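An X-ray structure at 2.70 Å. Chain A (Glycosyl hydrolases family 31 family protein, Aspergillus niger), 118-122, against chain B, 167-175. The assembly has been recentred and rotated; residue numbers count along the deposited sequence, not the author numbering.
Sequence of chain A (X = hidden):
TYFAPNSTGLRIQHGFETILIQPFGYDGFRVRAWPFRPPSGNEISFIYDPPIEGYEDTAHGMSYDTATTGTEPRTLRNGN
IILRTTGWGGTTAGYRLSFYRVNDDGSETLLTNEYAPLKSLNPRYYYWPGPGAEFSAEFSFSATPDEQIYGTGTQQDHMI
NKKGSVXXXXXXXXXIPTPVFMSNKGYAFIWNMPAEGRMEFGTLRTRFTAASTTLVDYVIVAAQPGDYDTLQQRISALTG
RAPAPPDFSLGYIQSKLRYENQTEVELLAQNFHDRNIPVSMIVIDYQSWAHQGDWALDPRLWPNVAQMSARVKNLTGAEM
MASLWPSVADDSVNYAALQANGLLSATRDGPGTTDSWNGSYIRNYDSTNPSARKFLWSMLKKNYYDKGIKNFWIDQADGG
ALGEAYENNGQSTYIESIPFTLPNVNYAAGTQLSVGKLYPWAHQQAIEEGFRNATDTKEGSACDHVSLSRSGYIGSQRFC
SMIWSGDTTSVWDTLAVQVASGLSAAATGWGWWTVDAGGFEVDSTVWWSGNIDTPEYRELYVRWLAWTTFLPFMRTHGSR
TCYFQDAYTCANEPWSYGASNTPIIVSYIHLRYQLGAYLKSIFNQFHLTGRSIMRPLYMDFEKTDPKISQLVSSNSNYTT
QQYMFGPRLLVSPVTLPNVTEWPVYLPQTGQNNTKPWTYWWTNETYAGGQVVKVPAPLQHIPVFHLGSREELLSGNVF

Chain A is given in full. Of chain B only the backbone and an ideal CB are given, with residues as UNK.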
# COMPACT_ATOMS: atom_id res chain seq x y z
N LEU A 118 22.59 -4.76 22.69
CA LEU A 118 23.17 -5.71 21.75
C LEU A 118 22.10 -6.32 20.85
O LEU A 118 22.24 -6.34 19.62
CB LEU A 118 23.92 -6.81 22.51
CG LEU A 118 24.78 -7.73 21.65
CD1 LEU A 118 25.89 -6.93 20.99
CD2 LEU A 118 25.34 -8.88 22.46
N LYS A 119 21.03 -6.82 21.44
CA LYS A 119 19.92 -7.42 20.70
C LYS A 119 18.73 -6.47 20.78
O LYS A 119 18.05 -6.40 21.80
CB LYS A 119 19.58 -8.80 21.26
CG LYS A 119 20.78 -9.70 21.44
CD LYS A 119 21.28 -10.23 20.11
CE LYS A 119 22.75 -10.58 20.16
NZ LYS A 119 23.21 -11.20 18.89
N SER A 120 18.49 -5.75 19.69
CA SER A 120 17.39 -4.80 19.60
C SER A 120 17.26 -4.34 18.16
O SER A 120 18.20 -4.44 17.37
CB SER A 120 17.61 -3.60 20.52
OG SER A 120 18.70 -2.80 20.07
N LEU A 121 16.08 -3.81 17.84
CA LEU A 121 15.87 -3.27 16.51
C LEU A 121 16.64 -1.96 16.35
O LEU A 121 17.08 -1.34 17.32
CB LEU A 121 14.38 -3.04 16.25
CG LEU A 121 13.47 -4.24 16.52
CD1 LEU A 121 12.03 -3.80 16.76
CD2 LEU A 121 13.55 -5.25 15.38
N ASN A 122 16.81 -1.55 15.09
CA ASN A 122 17.59 -0.36 14.81
C ASN A 122 16.90 0.86 15.41
O ASN A 122 15.70 1.06 15.18
CB ASN A 122 17.77 -0.19 13.30
CG ASN A 122 18.90 0.75 12.96
OD1 ASN A 122 18.78 1.97 13.10
ND2 ASN A 122 20.02 0.19 12.52
N UNK B 167 5.76 -4.03 24.03
CA UNK B 167 6.48 -5.21 23.57
C UNK B 167 6.14 -5.40 22.10
O UNK B 167 5.00 -5.75 21.75
CB UNK B 167 6.12 -6.45 24.39
N UNK B 168 7.12 -5.16 21.23
CA UNK B 168 6.94 -5.39 19.80
C UNK B 168 6.92 -6.89 19.51
O UNK B 168 7.72 -7.65 20.06
CB UNK B 168 8.05 -4.70 19.00
N UNK B 169 6.01 -7.30 18.63
CA UNK B 169 5.89 -8.71 18.26
C UNK B 169 6.70 -8.98 16.99
O UNK B 169 6.18 -9.27 15.92
CB UNK B 169 4.42 -9.09 18.06
N UNK B 170 8.02 -8.87 17.15
CA UNK B 170 8.98 -9.14 16.10
C UNK B 170 10.11 -9.97 16.71
O UNK B 170 10.73 -9.54 17.69
CB UNK B 170 9.50 -7.85 15.48
N UNK B 171 10.37 -11.14 16.14
CA UNK B 171 11.33 -12.06 16.74
C UNK B 171 12.75 -11.73 16.33
O UNK B 171 13.02 -11.38 15.18
CB UNK B 171 11.00 -13.50 16.35
N UNK B 172 13.67 -11.83 17.29
CA UNK B 172 15.10 -11.81 17.02
C UNK B 172 15.81 -12.46 18.21
O UNK B 172 15.17 -12.86 19.19
CB UNK B 172 15.60 -10.38 16.78
N UNK B 173 17.13 -12.57 18.10
CA UNK B 173 17.95 -13.29 19.07
C UNK B 173 17.66 -12.84 20.50
O UNK B 173 17.80 -11.66 20.82
CB UNK B 173 19.43 -13.09 18.75
N UNK B 174 17.23 -13.79 21.33
CA UNK B 174 16.94 -13.66 22.77
C UNK B 174 15.62 -12.97 23.05
O UNK B 174 15.33 -12.66 24.21
CB UNK B 174 18.06 -12.89 23.46
N UNK B 175 14.79 -12.72 22.03
CA UNK B 175 13.58 -11.92 22.17
C UNK B 175 12.43 -12.69 21.53
O UNK B 175 12.29 -12.71 20.30
CB UNK B 175 13.75 -10.54 21.53

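Chain A presents a short irregular segment to chain B, with the aliphatic part of Lys A119 and the branched end of Leu A121 as its main apolar surfaces. At position 167, in a strand, the ideal CB has no atom of chain A within 5.5 Å, leaving the choice open; the residue is Ile B167.

Position 168 points toward chain A, its ideal CB 4.7 Å from CD1 of Leu A121. An apolar side chain would suit the methyl group, and a polar one could be accommodated if satisfied elsewhere. The residue is Asp B168, whose OD2 lies 4.0 Å from Leu A121 CD1; both carboxylate oxygens are hydrogen-bonded elsewhere in the structure.

Position 169 is out of reach, so chain A sets no preference; it holds Met B169. At 170 the extended backbone (phi/psi -136/124) directs CB toward Leu A121, with the ideal CB 4.8 Å from CD2. A small or medium aliphatic residue fits, and a beta-branched one suits these angles. Val B170 brings CG1 to 4.3 Å from Leu A121 CD2, a modest apolar contact. Position 171 points away, again without preference, and is Asn B171.

At 172, CB points toward chain A but has nothing within 5.5 Å, so a larger side chain could reach across. Leucine, methionine or an aromatic residue would be reasonable. Phe B172 spans the gap: CE1 approaches Lys A119 O at 3.5 Å and Ser A120 N at 3.7 Å, while CE2 lies 4.1 Å from Leu A121 CG.

Position 173 is the second residue of a type II beta turn and the nearest in register to Lys A119, with CA atoms 6.4 Å apart. Its ideal CB is already 3.7 Å from Lys A119 CD, so aliphatic or polar side chains are plausible if they turn past the lysine. Asn B173 adopts chi1 t; its CB packs on CD of Lys A119, and its amide is hydrogen-bonded elsewhere.

At 174 the positive phi (77/9) favours glycine, with asparagine a common alternative. The CB points toward chain A, 4.7 Å from Lys A119 CG, leaving room for a small side chain. Ser B174 donates from OG to Asn B173 O (2.6 Å), and the same OG lies 3.8 Å from Lys A119 CB.

Position 175 closes the turn, its N donating to Phe B172 O at 2.9 Å. Its CB points toward chain A without contact, permitting many residues. Tyr B175 reaches back along its own chain, OH donating to Asp B168 O at 2.9 Å.

Chain B (167-175) IDMVNFNSY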
# COMPACT_ATOMS: atom_id res chain seq x y z
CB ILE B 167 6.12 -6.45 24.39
CG1 ILE B 167 6.62 -6.30 25.82
CG2 ILE B 167 6.74 -7.69 23.76
CD1 ILE B 167 5.73 -6.96 26.85
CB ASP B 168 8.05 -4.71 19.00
CG ASP B 168 8.24 -3.26 19.39
OD1 ASP B 168 7.24 -2.51 19.41
OD2 ASP B 168 9.39 -2.87 19.68
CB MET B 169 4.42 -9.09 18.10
CG MET B 169 3.68 -9.18 19.42
SD MET B 169 2.09 -10.01 19.32
CE MET B 169 1.00 -8.61 19.04
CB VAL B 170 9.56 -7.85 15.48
CG1 VAL B 170 10.53 -8.19 14.36
CG2 VAL B 170 8.44 -6.95 14.98
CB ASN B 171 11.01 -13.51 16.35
CG ASN B 171 9.70 -14.00 16.93
OD1 ASN B 171 9.08 -13.32 17.74
ND2 ASN B 171 9.28 -15.19 16.52
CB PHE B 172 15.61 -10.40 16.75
CG PHE B 172 15.32 -9.41 17.84
CD1 PHE B 172 16.15 -9.31 18.95
CD2 PHE B 172 14.22 -8.57 17.75
CE1 PHE B 172 15.88 -8.39 19.94
CE2 PHE B 172 13.96 -7.65 18.75
CZ PHE B 172 14.78 -7.56 19.85
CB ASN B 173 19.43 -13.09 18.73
CG ASN B 173 20.32 -14.14 19.35
OD1 ASN B 173 20.06 -14.63 20.45
ND2 ASN B 173 21.39 -14.50 18.64
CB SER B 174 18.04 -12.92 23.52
OG SER B 174 17.90 -11.51 23.39
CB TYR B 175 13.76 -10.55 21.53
CG TYR B 175 12.63 -9.58 21.73
CD1 TYR B 175 12.46 -8.91 22.93
CD2 TYR B 175 11.74 -9.30 20.70
CE1 TYR B 175 11.43 -8.01 23.11
CE2 TYR B 175 10.71 -8.40 20.87
CZ TYR B 175 10.56 -7.76 22.08
OH TYR B 175 9.53 -6.86 22.25
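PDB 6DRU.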